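Local coordinates for MB2760 (Mycobacterium tuberculosis, PDB 2BNG), which hydrolyses long or bulky lipophilic epoxides, such as 9,10-epoxystearic acid and cholesterol 5,6-oxide, to diols in vitro, its physiological substrates being unknown, at residues T92-L95 / L100-Q103; E22-A27 / T118-Y123; I77-A82 / L88-D93. One frame throughout, in Å; residues are numbered along the deposited sequence.

The three contacts belong to one NTF2-like domain and surround the D93/D122 pair, the probable proton donor and acceptor. Contacts 1 and 3 share T92 and D93: strand 86-97 pairs with strand 100-113 in contact 1 and with strand 72-83 in contact 3, and their centres lie about 16 Å apart. Contact 2 brings helix 13-30 against strand 116-123, which carries D122. Its centre is about 10 Å from that of contact 3, and the two touch, R91 NH2 lying 2.8 Å from D122 OD2 in a salt bridge while L25 packs on I77. The side chains of D93 and D122 are about 5 Å apart, and R91, salt-bridged to both, links them.

Contact 1. Residues T92-L95 / L100-Q103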
loop_
_atom_site.group_PDB
_atom_site.type_symbol
_atom_site.label_atom_id
_atom_site.label_comp_id
_atom_site.label_asym_id
_atom_site.label_seq_id
_atom_site.Cartn_x
_atom_site.Cartn_y
_atom_site.Cartn_z
ATOM N N THR C 92 36.215 -4.513 9.163
ATOM C CA THR C 92 37.239 -4.229 8.179
ATOM C C THR C 92 37.496 -2.726 8.269
ATOM O O THR C 92 36.569 -1.921 8.217
ATOM C CB THR C 92 36.785 -4.602 6.760
ATOM O OG1 THR C 92 36.419 -5.995 6.717
ATOM C CG2 THR C 92 37.903 -4.387 5.779
ATOM N N ASP C 93 38.757 -2.356 8.450
ATOM C CA ASP C 93 39.147 -0.954 8.495
ATOM C C ASP C 93 39.968 -0.645 7.246
ATOM O O ASP C 93 40.502 -1.545 6.603
ATOM C CB ASP C 93 39.987 -0.665 9.759
ATOM C CG ASP C 93 39.138 -0.537 11.042
ATOM O OD1 ASP C 93 39.641 0.078 12.007
ATOM O OD2 ASP C 93 37.984 -1.041 11.107
ATOM N N ALA C 94 40.087 0.629 6.921
ATOM C CA ALA C 94 40.996 1.076 5.883
ATOM C C ALA C 94 41.646 2.385 6.304
ATOM O O ALA C 94 40.962 3.264 6.818
ATOM C CB ALA C 94 40.245 1.249 4.576
ATOM N N LEU C 95 42.962 2.497 6.109
ATOM C CA LEU C 95 43.648 3.785 6.238
ATOM C C LEU C 95 43.951 4.291 4.836
ATOM O O LEU C 95 44.414 3.529 3.983
ATOM C CB LEU C 95 44.923 3.695 7.093
ATOM C CG LEU C 95 44.807 3.071 8.504
ATOM C CD1 LEU C 95 46.202 2.920 9.113
ATOM C CD2 LEU C 95 43.879 3.832 9.455
ATOM N N LEU C 100 46.909 6.038 -1.778
ATOM C CA LEU C 100 47.207 4.761 -1.132
ATOM C C LEU C 100 46.106 4.345 -0.146
ATOM O O LEU C 100 45.797 5.073 0.804
ATOM C CB LEU C 100 48.562 4.836 -0.415
ATOM C CG LEU C 100 48.986 3.599 0.386
ATOM C CD1 LEU C 100 49.139 2.347 -0.535
ATOM C CD2 LEU C 100 50.256 3.864 1.233
ATOM N N ARG C 101 45.514 3.175 -0.374
ATOM C CA ARG C 101 44.503 2.642 0.526
ATOM C C ARG C 101 44.948 1.304 1.083
ATOM O O ARG C 101 45.264 0.385 0.321
ATOM C CB ARG C 101 43.173 2.496 -0.202
ATOM C CG ARG C 101 42.117 1.721 0.562
ATOM C CD ARG C 101 40.939 1.464 -0.347
ATOM N NE ARG C 101 39.837 0.929 0.427
ATOM C CZ ARG C 101 38.879 1.677 0.954
ATOM N NH1 ARG C 101 38.886 2.984 0.746
ATOM N NH2 ARG C 101 37.921 1.116 1.697
ATOM N N VAL C 102 45.003 1.211 2.409
ATOM C CA VAL C 102 45.455 0.003 3.085
ATOM C C VAL C 102 44.325 -0.563 3.940
ATOM O O VAL C 102 43.887 0.045 4.917
ATOM C CB VAL C 102 46.706 0.263 3.980
ATOM C CG1 VAL C 102 47.162 -1.026 4.672
ATOM C CG2 VAL C 102 47.851 0.886 3.165
ATOM N N GLN C 103 43.876 -1.747 3.568
ATOM C CA GLN C 103 42.696 -2.337 4.154
ATOM C C GLN C 103 43.047 -3.638 4.874
ATOM O O GLN C 103 43.837 -4.445 4.366
ATOM C CB GLN C 103 41.685 -2.592 3.037
ATOM C CG GLN C 103 40.277 -2.871 3.484
ATOM C CD GLN C 103 39.295 -2.698 2.333
ATOM O OE1 GLN C 103 39.164 -1.635 1.802
ATOM N NE2 GLN C 103 38.635 -3.740 1.944
#
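The antiparallel hairpin of strands 86-97 and 100-113 in the curved NTF2-like sheet brings A94 opposite Q103 and L95 opposite V102. L95 and V102 form a hydrogen-bonded pair: V102 N reaches L95 O at 2.9 Å in a nearly straight bond (173°), and L95 N returns one to V102 O. At the non-hydrogen-bonded pair the CA atoms of A94 and Q103 approach to 4.2 Å. On this face T92 CG2 rests on Q103 CG (3.6 Å), while T92 OG1 is hydrogen-bonded to H78 NE2. D93, the probable proton donor, points its CB away from segment 100-103, and its carboxylate is held by R91.

A94 CB lies over one face of the R101 guanidinium, off-centre and nearest NH2. With CG anti to the backbone N (chi1 169°) and an extended chain, R101 runs along its own strand to meet Q103. There the guanidinium presents its edge; its NH2 also has a salt bridge to E74, and Q103 NE2 hydrogen-bonds to T148 O near the C-terminus. Two nitrogens converge on one oxygen, R101 NE and R101 NH2 each standing 3.0 Å from Q103 OE1.

Contact 2. Residues E22-A27 / T118-Y123; sequences EAFLNA and TLWRDY
One face of the W120 indole receives the edge of the F24 ring, a T-shaped pair in which the planes stand at 79° and the centroid of the phenyl lies 4.9 Å from that of the six-membered ring of the indole. The phenyl advances with CZ and CE2 in front. F24 CE2 stands over the centre of the W120 benzo ring, 4.1 Å from each of its carbons, and F24 CZ lies out toward the CZ3-CH2 edge, 3.5 Å from W120 CZ3. In both residues the ring swings to the side away from the main-chain nitrogen (chi1 near 180°), which carries the rings out from helix 13-30 and strand 116-123 into the space between them; the CA atoms of F24 and W120 are still 10.7 Å apart.

Further aromatic groups surround the indole: Y46 stacks on it, and F110 meets it with nearly parallel planes. F24 is backed by V36 and A39 of helix 33-39. The strand's other face serves the assembly. There L119 CD2 covers one face of the R121 guanidinium, R121 pairs with E47 and with E90 of the second subunit, and Y123 OH bonds to that same E90.

At its pyrrole edge the indole turns polar. W120 NE1 donates a weak hydrogen bond of 3.0 Å, bent to 137°, to D122 OD2, an oxygen that also takes the salt bridge from R91. D122 is the probable proton acceptor, so W120 belongs to its immediate surroundings and F24 to the shell behind. The helix-to-strand contact itself has no hydrogen bond: the C-H edge of F24 at CZ and CE2 faces the pi cloud of W120, a weak, partly electrostatic attraction that, with the neighbouring rings, probably helps fix the indole orientation from which NE1 reaches D122.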
loop_
_atom_site.group_PDB
_atom_site.type_symbol
_atom_site.label_atom_id
_atom_site.label_comp_id
_atom_site.label_asym_id
_atom_site.label_seq_id
_atom_site.Cartn_x
_atom_site.Cartn_y
_atom_site.Cartn_z
ATOM N N GLU C 22 29.047 2.267 17.889
ATOM C CA GLU C 22 28.706 2.515 16.495
ATOM C C GLU C 22 28.766 4.002 16.135
ATOM O O GLU C 22 29.336 4.378 15.099
ATOM C CB GLU C 22 27.328 1.966 16.180
ATOM C CG GLU C 22 27.274 0.468 16.113
ATOM C CD GLU C 22 25.852 -0.056 15.948
ATOM O OE1 GLU C 22 24.908 0.605 16.451
ATOM O OE2 GLU C 22 25.679 -1.125 15.316
ATOM N N ALA C 23 28.177 4.843 16.988
ATOM C CA ALA C 23 28.235 6.300 16.779
ATOM C C ALA C 23 29.698 6.771 16.736
ATOM O O ALA C 23 30.086 7.550 15.856
ATOM C CB ALA C 23 27.448 7.043 17.832
ATOM N N PHE C 24 30.524 6.251 17.640
ATOM C CA PHE C 24 31.914 6.651 17.650
ATOM C C PHE C 24 32.689 6.272 16.363
ATOM O O PHE C 24 33.387 7.094 15.789
ATOM C CB PHE C 24 32.624 6.135 18.903
ATOM C CG PHE C 24 34.110 6.235 18.820
ATOM C CD1 PHE C 24 34.730 7.477 18.857
ATOM C CD2 PHE C 24 34.880 5.082 18.657
ATOM C CE1 PHE C 24 36.107 7.580 18.751
ATOM C CE2 PHE C 24 36.263 5.151 18.560
ATOM C CZ PHE C 24 36.892 6.413 18.608
ATOM N N LEU C 25 32.553 5.031 15.923
ATOM C CA LEU C 25 33.232 4.557 14.716
ATOM C C LEU C 25 32.755 5.245 13.428
ATOM O O LEU C 25 33.585 5.583 12.572
ATOM C CB LEU C 25 33.169 3.030 14.614
ATOM C CG LEU C 25 33.963 2.321 15.732
ATOM C CD1 LEU C 25 33.553 0.846 15.803
ATOM C CD2 LEU C 25 35.486 2.464 15.563
ATOM N N ASN C 26 31.451 5.497 13.305
ATOM C CA ASN C 26 30.963 6.313 12.196
ATOM C C ASN C 26 31.531 7.719 12.285
ATOM O O ASN C 26 31.915 8.303 11.275
ATOM C CB ASN C 26 29.427 6.323 12.095
ATOM C CG ASN C 26 28.857 4.964 11.644
ATOM O OD1 ASN C 26 29.346 4.341 10.690
ATOM N ND2 ASN C 26 27.832 4.500 12.339
ATOM N N ALA C 27 31.633 8.250 13.496
ATOM C CA ALA C 27 32.164 9.590 13.684
ATOM C C ALA C 27 33.600 9.725 13.195
ATOM O O ALA C 27 33.952 10.738 12.593
ATOM C CB ALA C 27 32.046 10.031 15.151
ATOM N N THR C 118 35.608 4.249 27.685
ATOM C CA THR C 118 36.736 4.252 28.625
ATOM C C THR C 118 37.870 3.318 28.209
ATOM O O THR C 118 39.016 3.519 28.614
ATOM C CB THR C 118 36.277 3.963 30.068
ATOM O OG1 THR C 118 35.649 2.677 30.119
ATOM C CG2 THR C 118 35.287 5.049 30.535
ATOM N N LEU C 119 37.540 2.311 27.394
ATOM C CA LEU C 119 38.532 1.421 26.804
ATOM C C LEU C 119 38.283 1.291 25.311
ATOM O O LEU C 119 37.146 1.104 24.881
ATOM C CB LEU C 119 38.530 0.030 27.456
ATOM C CG LEU C 119 39.459 -1.010 26.811
ATOM C CD1 LEU C 119 40.953 -0.644 26.960
ATOM C CD2 LEU C 119 39.184 -2.414 27.328
ATOM N N TRP C 120 39.357 1.400 24.529
ATOM C CA TRP C 120 39.304 1.172 23.080
ATOM C C TRP C 120 40.551 0.372 22.718
ATOM O O TRP C 120 41.692 0.880 22.754
ATOM C CB TRP C 120 39.239 2.493 22.332
ATOM C CG TRP C 120 39.387 2.412 20.845
ATOM C CD1 TRP C 120 39.207 1.317 20.059
ATOM C CD2 TRP C 120 39.716 3.497 19.963
ATOM N NE1 TRP C 120 39.410 1.646 18.728
ATOM C CE2 TRP C 120 39.733 2.978 18.647
ATOM C CE3 TRP C 120 40.001 4.859 20.158
ATOM C CZ2 TRP C 120 40.011 3.778 17.526
ATOM C CZ3 TRP C 120 40.295 5.654 19.035
ATOM C CH2 TRP C 120 40.291 5.108 17.746
ATOM N N ARG C 121 40.320 -0.897 22.405
ATOM C CA ARG C 121 41.396 -1.850 22.181
ATOM C C ARG C 121 41.239 -2.521 20.814
ATOM O O ARG C 121 40.349 -3.355 20.603
ATOM C CB ARG C 121 41.396 -2.908 23.284
ATOM C CG ARG C 121 42.614 -3.784 23.208
ATOM C CD ARG C 121 42.603 -4.902 24.239
ATOM N NE ARG C 121 42.874 -4.425 25.596
ATOM C CZ ARG C 121 42.251 -4.904 26.672
ATOM N NH1 ARG C 121 41.310 -5.840 26.543
ATOM N NH2 ARG C 121 42.520 -4.431 27.867
ATOM N N ASP C 122 42.092 -2.145 19.878
ATOM C CA ASP C 122 41.972 -2.705 18.529
ATOM C C ASP C 122 43.031 -3.779 18.315
ATOM O O ASP C 122 44.214 -3.568 18.619
ATOM C CB ASP C 122 42.065 -1.599 17.469
ATOM C CG ASP C 122 40.705 -0.931 17.169
ATOM O OD1 ASP C 122 39.630 -1.432 17.580
ATOM O OD2 ASP C 122 40.696 0.115 16.491
ATOM N N TYR C 123 42.578 -4.918 17.802
ATOM C CA TYR C 123 43.406 -6.064 17.468
ATOM C C TYR C 123 43.508 -6.208 15.947
ATOM O O TYR C 123 42.509 -6.112 15.242
ATOM C CB TYR C 123 42.741 -7.345 17.974
ATOM C CG TYR C 123 42.714 -7.557 19.466
ATOM C CD1 TYR C 123 41.631 -7.116 20.234
ATOM C CD2 TYR C 123 43.765 -8.242 20.121
ATOM C CE1 TYR C 123 41.595 -7.348 21.619
ATOM C CE2 TYR C 123 43.732 -8.478 21.495
ATOM C CZ TYR C 123 42.645 -8.030 22.226
ATOM O OH TYR C 123 42.613 -8.240 23.570
#

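Contact 3. Residues I77-A82 / L88-D93; sequences IHRIGA and LTERTD
I77, I80, T89 and R91 make up the inward face of an antiparallel hairpin, formed by strands 72-83 and 86-97, that is regularly paired at G81 and L88 and again at R79 and E90. L88 N reaches G81 O at 2.8 Å and G81 N answers to L88 O; I80 CA makes a CA-H...O contact of 3.2 Å with L88 O, and I80 CD1 lies alongside T89 OG1. The register slips by one farther along, where H78 and R79 both face E90 in a classic beta bulge. E90 N keeps a nearly straight bond of 2.8 Å to R79 O. H78 N holds E90 O at 2.7 Å, whereas R79 N makes only a weak bond to it, at 3.4 Å. On the opposite face R79 and E90 run side by side. R79 NH1 meets the syn lone pair of E90 OE1 at 2.7 Å, the guanidinium and carboxylate planes being 45° apart.

In contrast to this closely packed part, H78, at the corner of the chain, forms the exposed side. Its CG, anti to the carbonyl carbon (chi1 -51°), directs the ring across to T92, where NE2 and OG1 share a short, nearly straight hydrogen bond of 2.6 Å, approached in the plane of the imidazole.

Along strand 86-97, R91 grips D93 side-on with two nitrogens: NE bonds to OD2 and NH2 to OD1, the latter at 2.9 Å. R91 NH2 also reaches D122, so one guanidinium probably orients both D93 and D122.

Helix 13-30 covers the inward face, with L25 on I77 and both I18 and E22 on I80, while strand 100-113 flanks the hairpin through V106 and F110. The R79/E90 face packs against the second subunit, whose E111 pairs with R79 and whose R121 and Y123 both bind E90.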
loop_
_atom_site.group_PDB
_atom_site.type_symbol
_atom_site.label_atom_id
_atom_site.label_comp_id
_atom_site.label_asym_id
_atom_site.label_seq_id
_atom_site.Cartn_x
_atom_site.Cartn_y
_atom_site.Cartn_z
ATOM N N ILE C 77 31.631 -2.413 10.059
ATOM C CA ILE C 77 31.391 -3.342 11.161
ATOM C C ILE C 77 30.570 -4.504 10.620
ATOM O O ILE C 77 29.468 -4.294 10.135
ATOM C CB ILE C 77 30.640 -2.642 12.351
ATOM C CG1 ILE C 77 31.356 -1.339 12.772
ATOM C CG2 ILE C 77 30.474 -3.629 13.536
ATOM C CD1 ILE C 77 30.547 -0.441 13.762
ATOM N N HIS C 78 31.113 -5.713 10.681
ATOM C CA HIS C 78 30.395 -6.916 10.235
ATOM C C HIS C 78 29.498 -7.504 11.326
ATOM O O HIS C 78 28.389 -7.955 11.048
ATOM C CB HIS C 78 31.379 -7.982 9.744
ATOM C CG HIS C 78 32.363 -7.473 8.731
ATOM N ND1 HIS C 78 32.004 -7.136 7.437
ATOM C CD2 HIS C 78 33.698 -7.246 8.820
ATOM C CE1 HIS C 78 33.069 -6.708 6.783
ATOM N NE2 HIS C 78 34.109 -6.762 7.600
ATOM N N ARG C 79 30.002 -7.508 12.557
ATOM C CA ARG C 79 29.285 -8.011 13.722
ATOM C C ARG C 79 29.713 -7.189 14.921
ATOM O O ARG C 79 30.870 -6.744 14.988
ATOM C CB ARG C 79 29.599 -9.488 13.974
ATOM C CG ARG C 79 29.137 -10.447 12.846
ATOM C CD ARG C 79 29.653 -11.844 13.119
ATOM N NE ARG C 79 29.177 -12.876 12.184
ATOM C CZ ARG C 79 29.730 -13.110 10.998
ATOM N NH1 ARG C 79 30.674 -12.401 10.606
ATOM N NH2 ARG C 79 29.377 -14.019 10.156
ATOM N N ILE C 80 28.764 -6.983 15.837
ATOM C CA ILE C 80 28.959 -6.214 17.049
ATOM C C ILE C 80 28.012 -6.761 18.114
ATOM O O ILE C 80 26.876 -7.058 17.818
ATOM C CB ILE C 80 28.728 -4.685 16.798
ATOM C CG1 ILE C 80 28.931 -3.883 18.100
ATOM C CG2 ILE C 80 27.351 -4.417 16.102
ATOM C CD1 ILE C 80 29.102 -2.383 17.892
ATOM N N GLY C 81 28.487 -6.899 19.346
ATOM C CA GLY C 81 27.676 -7.442 20.438
ATOM C C GLY C 81 28.239 -6.983 21.756
ATOM O O GLY C 81 29.356 -6.491 21.802
ATOM N N ALA C 82 27.478 -7.134 22.826
ATOM C CA ALA C 82 27.839 -6.552 24.105
ATOM C C ALA C 82 27.844 -7.576 25.212
ATOM O O ALA C 82 27.147 -8.570 25.154
ATOM C CB ALA C 82 26.891 -5.441 24.451
ATOM N N LEU C 88 32.079 -5.771 21.733
ATOM C CA LEU C 88 33.013 -6.449 20.829
ATOM C C LEU C 88 32.615 -6.210 19.388
ATOM O O LEU C 88 31.431 -6.137 19.062
ATOM C CB LEU C 88 33.098 -7.964 21.089
ATOM C CG LEU C 88 33.469 -8.409 22.507
ATOM C CD1 LEU C 88 32.193 -8.729 23.235
ATOM C CD2 LEU C 88 34.399 -9.613 22.534
ATOM N N THR C 89 33.607 -6.183 18.510
ATOM C CA THR C 89 33.413 -5.661 17.198
ATOM C C THR C 89 34.264 -6.473 16.189
ATOM O O THR C 89 35.433 -6.751 16.437
ATOM C CB THR C 89 33.748 -4.156 17.379
ATOM O OG1 THR C 89 32.825 -3.302 16.779
ATOM C CG2 THR C 89 34.918 -3.752 16.921
ATOM N N GLU C 90 33.649 -6.938 15.099
ATOM C CA GLU C 90 34.382 -7.579 13.996
ATOM C C GLU C 90 34.279 -6.637 12.808
ATOM O O GLU C 90 33.171 -6.359 12.333
ATOM C CB GLU C 90 33.806 -8.961 13.643
ATOM C CG GLU C 90 34.593 -9.700 12.544
ATOM C CD GLU C 90 33.826 -10.851 11.847
ATOM O OE1 GLU C 90 32.573 -10.880 11.842
ATOM O OE2 GLU C 90 34.488 -11.735 11.269
ATOM N N ARG C 91 35.411 -6.106 12.358
ATOM C CA ARG C 91 35.409 -5.053 11.350
ATOM C C ARG C 91 36.416 -5.273 10.233
ATOM O O ARG C 91 37.334 -6.094 10.329
ATOM C CB ARG C 91 35.675 -3.650 11.965
ATOM C CG ARG C 91 35.468 -3.530 13.444
ATOM C CD ARG C 91 35.403 -2.106 13.917
ATOM N NE ARG C 91 36.654 -1.363 13.839
ATOM C CZ ARG C 91 37.481 -1.131 14.867
ATOM N NH1 ARG C 91 37.220 -1.613 16.090
ATOM N NH2 ARG C 91 38.595 -0.387 14.680
ATOM N N THR C 92 36.215 -4.513 9.163
ATOM C CA THR C 92 37.239 -4.229 8.179
ATOM C C THR C 92 37.496 -2.726 8.269
ATOM O O THR C 92 36.569 -1.921 8.217
ATOM C CB THR C 92 36.785 -4.602 6.760
ATOM O OG1 THR C 92 36.419 -5.995 6.717
ATOM C CG2 THR C 92 37.903 -4.387 5.779
ATOM N N ASP C 93 38.757 -2.356 8.450
ATOM C CA ASP C 93 39.147 -0.954 8.495
ATOM C C ASP C 93 39.968 -0.645 7.246
ATOM O O ASP C 93 40.502 -1.545 6.603
ATOM C CB ASP C 93 39.987 -0.665 9.759
ATOM C CG ASP C 93 39.138 -0.537 11.042
ATOM O OD1 ASP C 93 39.641 0.078 12.007
ATOM O OD2 ASP C 93 37.984 -1.041 11.107
#